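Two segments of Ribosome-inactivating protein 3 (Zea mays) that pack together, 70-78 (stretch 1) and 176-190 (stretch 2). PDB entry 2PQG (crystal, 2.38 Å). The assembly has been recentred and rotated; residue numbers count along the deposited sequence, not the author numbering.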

# COMPACT_ATOMS: atom_id res chain seq x y z
N ASP A 70 -12.00 5.03 -2.00
CA ASP A 70 -12.85 4.41 -0.99
C ASP A 70 -12.13 3.55 0.06
O ASP A 70 -12.46 3.63 1.24
N ASN A 71 -11.16 2.74 -0.34
CA ASN A 71 -10.46 1.92 0.66
C ASN A 71 -8.97 2.24 0.73
O ASN A 71 -8.22 1.60 1.48
N LEU A 72 -8.54 3.25 -0.03
CA LEU A 72 -7.15 3.68 -0.09
C LEU A 72 -6.18 2.55 -0.44
O LEU A 72 -5.08 2.47 0.11
N TYR A 73 -6.58 1.68 -1.36
CA TYR A 73 -5.70 0.59 -1.72
C TYR A 73 -5.30 0.62 -3.18
O TYR A 73 -6.07 1.02 -4.05
N LEU A 74 -4.08 0.16 -3.43
CA LEU A 74 -3.50 0.12 -4.78
C LEU A 74 -4.19 -0.87 -5.71
O LEU A 74 -4.43 -2.02 -5.34
N VAL A 75 -4.51 -0.43 -6.93
CA VAL A 75 -5.15 -1.32 -7.89
C VAL A 75 -4.15 -1.68 -8.98
O VAL A 75 -4.13 -2.80 -9.48
N GLY A 76 -3.31 -0.71 -9.35
CA GLY A 76 -2.31 -0.94 -10.38
C GLY A 76 -1.35 0.22 -10.49
O GLY A 76 -1.45 1.19 -9.74
N PHE A 77 -0.42 0.13 -11.43
CA PHE A 77 0.56 1.19 -11.64
C PHE A 77 0.89 1.35 -13.13
O PHE A 77 0.79 0.40 -13.91
N ARG A 78 1.29 2.56 -13.50
CA ARG A 78 1.63 2.89 -14.88
C ARG A 78 3.14 3.12 -15.08
O ARG A 78 3.77 3.83 -14.30
N LYS A 176 8.88 -5.31 -4.62
CA LYS A 176 8.88 -3.86 -4.78
C LYS A 176 7.47 -3.30 -4.57
O LYS A 176 7.29 -2.21 -4.00
N LEU A 177 6.46 -4.04 -5.02
CA LEU A 177 5.09 -3.60 -4.87
C LEU A 177 4.61 -3.55 -3.42
O LEU A 177 3.93 -2.61 -3.03
N VAL A 178 4.97 -4.55 -2.62
CA VAL A 178 4.54 -4.57 -1.23
C VAL A 178 5.29 -3.56 -0.36
O VAL A 178 4.93 -3.35 0.80
N LYS A 179 6.32 -2.93 -0.90
CA LYS A 179 7.05 -1.93 -0.14
C LYS A 179 6.30 -0.61 -0.29
O LYS A 179 6.22 0.19 0.65
N LEU A 180 5.73 -0.40 -1.48
CA LEU A 180 4.98 0.82 -1.77
C LEU A 180 3.58 0.75 -1.18
O LEU A 180 3.01 1.76 -0.79
N VAL A 181 3.03 -0.46 -1.13
CA VAL A 181 1.70 -0.66 -0.57
C VAL A 181 1.72 -0.26 0.90
O VAL A 181 0.81 0.43 1.36
N VAL A 182 2.76 -0.66 1.62
CA VAL A 182 2.84 -0.32 3.04
C VAL A 182 3.23 1.14 3.28
O VAL A 182 2.62 1.80 4.12
N MET A 183 4.24 1.64 2.56
CA MET A 183 4.68 3.03 2.71
C MET A 183 3.63 4.05 2.25
O MET A 183 3.46 5.09 2.89
N VAL A 184 2.94 3.77 1.15
CA VAL A 184 1.94 4.70 0.66
C VAL A 184 0.50 4.43 1.14
O VAL A 184 -0.03 5.20 1.95
N CYS A 185 -0.13 3.36 0.67
CA CYS A 185 -1.50 3.06 1.08
C CYS A 185 -1.65 2.97 2.58
O CYS A 185 -2.46 3.68 3.18
N GLU A 186 -0.88 2.06 3.17
CA GLU A 186 -0.93 1.85 4.61
C GLU A 186 -0.37 3.04 5.37
O GLU A 186 -0.71 3.26 6.53
N GLY A 187 0.49 3.81 4.71
CA GLY A 187 1.04 4.99 5.35
C GLY A 187 -0.08 6.01 5.48
O GLY A 187 -0.15 6.75 6.46
N LEU A 188 -0.97 6.04 4.48
CA LEU A 188 -2.09 6.97 4.47
C LEU A 188 -3.19 6.54 5.46
O LEU A 188 -3.76 7.38 6.17
N ARG A 189 -3.48 5.25 5.50
CA ARG A 189 -4.49 4.71 6.41
C ARG A 189 -4.11 4.82 7.89
O ARG A 189 -4.90 5.25 8.72
N PHE A 190 -2.89 4.40 8.21
CA PHE A 190 -2.42 4.39 9.59
C PHE A 190 -1.38 5.43 9.92
O PHE A 190 -0.34 5.48 9.26

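Packing of the loop and strand of residues 70-78 against the helix of residues 176-189 in ribosome-inactivating protein 3. The strand that includes residues 74-78 crosses the helix at 127° between N-to-C directions, with a closest axial approach of 10.4 Å, and the two stretches bury 557 Å² between them. The closest CA atoms across the contact are those of Tyr 73 and Cys 185, 5.6 Å apart. The small side chain of Cys 185 (chi1 m) points toward the loop and packs tightly against it: its CB lies 3.2 Å from Leu 72 O, and its SG sits 3.4 Å from Leu 74 N and 3.9 Å from both Tyr 73 CA and Leu 74 CB. The sulfur also lies 5.2 Å from the centroid of the Tyr 73 ring, in an oblique position.

On the helix, Leu 177, Val 181, Cys 185 and Leu 188 all point toward the other stretch, a succession of bumps that the loop and strand fit around. Leu 74 (t, p) enters beside the first three. Its CD2 meets Val 181 CG2 at 3.9 Å and Leu 177 CD2 at 4.2 Å, so one methyl is lodged against two helix residues a turn apart. Leu 177 (m, t) sends that same CD2 to within 4.0 Å of Phe 77 CD2, and thus sits in the notch formed by Leu 74 and the aromatic ring (Phe 77 chi1 p). Between these two strand residues, Gly 76 adds no side chain and Val 75 lies out of reach. At the other end of the contact, Leu 72 (m, t) points toward the helix and brings CD1 to 3.8 Å from Leu 188 CB; Leu 188 itself is m, t. The CB of Leu 72 also lies 4.1 Å from Arg 189 CG, along the aliphatic part of the arginine.

Tyr 73 starts sideways, but the end of its ring comes nearer the helix, with chi1 at -148°, between rotamer wells. The far end of the ring rests on Val 181 (t): CZ and OH lie 3.7 Å and 3.5 Å from Val 181 CG1. The hydroxyl is hydrogen-bonded elsewhere in the structure. Tyr 73 CD1 lies over one face of the Arg 189 guanidinium, 3.4 Å from NH2, while Glu 186 OE2 stands at the ring edge, 4.1 Å from Tyr 73 CE1.

Arg 189 supplies both hydrogen bonds across the contact. It also begins sideways, but its extended chain (chi1 m, chi2 and chi3 t) carries the guanidinium to the loop, where NH2 and NE donate to Asn 71 O at 2.6 and 2.9 Å. This fork grips a backbone oxygen near the plane of the guanidinium and leaves NH1 for a salt bridge within the helix, 3.4 Å from Glu 186 OE2. On the loop, a weak hydrogen bond from Tyr 73 N to Asn 71 OD1 (2.8 Å) joins the Asn 71 side chain (chi1 p) to the backbone two residues on.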

# COMPACT_ATOMS: atom_id res chain seq x y z
CB ASP A 70 -14.01 3.63 -1.65
CG ASP A 70 -13.56 2.69 -2.75
OD1 ASP A 70 -12.38 2.29 -2.76
OD2 ASP A 70 -14.41 2.35 -3.61
CB ASN A 71 -10.66 0.43 0.39
CG ASN A 71 -10.07 -0.01 -0.93
OD1 ASN A 71 -9.16 0.63 -1.46
ND2 ASN A 71 -10.57 -1.12 -1.45
CB LEU A 72 -6.71 4.33 1.23
CG LEU A 72 -7.12 5.79 1.49
CD1 LEU A 72 -6.36 6.33 2.70
CD2 LEU A 72 -6.81 6.64 0.27
CB TYR A 73 -6.35 -0.75 -1.41
CG TYR A 73 -5.35 -1.81 -1.02
CD1 TYR A 73 -4.71 -1.76 0.22
CD2 TYR A 73 -5.02 -2.85 -1.89
CE1 TYR A 73 -3.78 -2.73 0.59
CE2 TYR A 73 -4.09 -3.83 -1.53
CZ TYR A 73 -3.48 -3.76 -0.28
OH TYR A 73 -2.58 -4.74 0.08
CB LEU A 74 -2.02 -0.23 -4.67
CG LEU A 74 -1.16 -0.29 -5.92
CD1 LEU A 74 -1.02 1.09 -6.52
CD2 LEU A 74 0.20 -0.83 -5.54
CB VAL A 75 -6.37 -0.66 -8.56
CG1 VAL A 75 -7.06 -1.65 -9.47
CG2 VAL A 75 -7.33 -0.16 -7.50
CB PHE A 77 1.83 0.89 -10.83
CG PHE A 77 2.63 -0.28 -11.35
CD1 PHE A 77 3.69 -0.08 -12.23
CD2 PHE A 77 2.35 -1.58 -10.93
CE1 PHE A 77 4.45 -1.16 -12.69
CE2 PHE A 77 3.10 -2.66 -11.39
CZ PHE A 77 4.16 -2.44 -12.27
CB ARG A 78 0.83 4.13 -15.30
CG ARG A 78 1.04 4.61 -16.73
CD ARG A 78 0.30 5.92 -16.97
NE ARG A 78 0.61 6.49 -18.29
CZ ARG A 78 1.78 7.02 -18.62
NH1 ARG A 78 2.77 7.08 -17.73
NH2 ARG A 78 1.97 7.48 -19.85
CB LYS A 176 9.40 -3.51 -6.17
CG LYS A 176 10.85 -3.96 -6.39
CD LYS A 176 11.77 -3.26 -5.39
CE LYS A 176 13.24 -3.62 -5.55
NZ LYS A 176 13.57 -4.88 -4.85
CB LEU A 177 4.15 -4.47 -5.70
CG LEU A 177 4.07 -4.08 -7.18
CD1 LEU A 177 3.14 -5.01 -7.94
CD2 LEU A 177 3.59 -2.63 -7.30
CB VAL A 178 4.66 -5.99 -0.61
CG1 VAL A 178 6.11 -6.30 -0.30
CG2 VAL A 178 3.76 -6.11 0.62
CB LYS A 179 8.47 -1.77 -0.67
CG LYS A 179 9.38 -2.95 -0.42
CD LYS A 179 10.76 -2.71 -1.00
CE LYS A 179 11.71 -3.82 -0.61
NZ LYS A 179 11.72 -4.03 0.85
CB LEU A 180 4.90 1.05 -3.28
CG LEU A 180 6.24 1.18 -4.02
CD1 LEU A 180 5.98 1.34 -5.51
CD2 LEU A 180 7.04 2.36 -3.47
CB VAL A 181 1.24 -2.14 -0.71
CG1 VAL A 181 -0.08 -2.35 0.02
CG2 VAL A 181 1.08 -2.50 -2.18
CB VAL A 182 3.84 -1.25 3.79
CG1 VAL A 182 3.89 -0.87 5.25
CG2 VAL A 182 3.41 -2.69 3.65
CB MET A 183 5.97 3.29 1.92
CG MET A 183 7.23 2.68 2.52
SD MET A 183 8.74 3.13 1.63
CE MET A 183 8.78 1.90 0.29
CB VAL A 184 1.97 4.77 -0.88
CG1 VAL A 184 0.97 5.78 -1.37
CG2 VAL A 184 3.37 5.15 -1.35
CB CYS A 185 -1.97 1.75 0.50
SG CYS A 185 -1.99 1.72 -1.28
CB GLU A 186 -0.20 0.55 4.98
CG GLU A 186 -0.78 -0.66 4.27
CD GLU A 186 -2.19 -1.04 4.73
OE1 GLU A 186 -2.89 -0.17 5.29
OE2 GLU A 186 -2.61 -2.20 4.53
CB LEU A 188 -2.67 7.08 3.05
CG LEU A 188 -1.82 7.68 1.92
CD1 LEU A 188 -2.49 7.44 0.59
CD2 LEU A 188 -1.60 9.17 2.15
CB ARG A 189 -4.74 3.23 6.12
CG ARG A 189 -5.52 2.90 4.88
CD ARG A 189 -5.48 1.39 4.71
NE ARG A 189 -6.27 0.95 3.57
CZ ARG A 189 -6.44 -0.33 3.25
NH1 ARG A 189 -5.87 -1.28 3.97
NH2 ARG A 189 -7.20 -0.66 2.21
CB PHE A 190 -1.83 3.02 9.94
CG PHE A 190 -2.77 1.88 9.75
CD1 PHE A 190 -3.01 1.35 8.49
CD2 PHE A 190 -3.41 1.32 10.85
CE1 PHE A 190 -3.88 0.27 8.32
CE2 PHE A 190 -4.28 0.25 10.69
CZ PHE A 190 -4.52 -0.28 9.42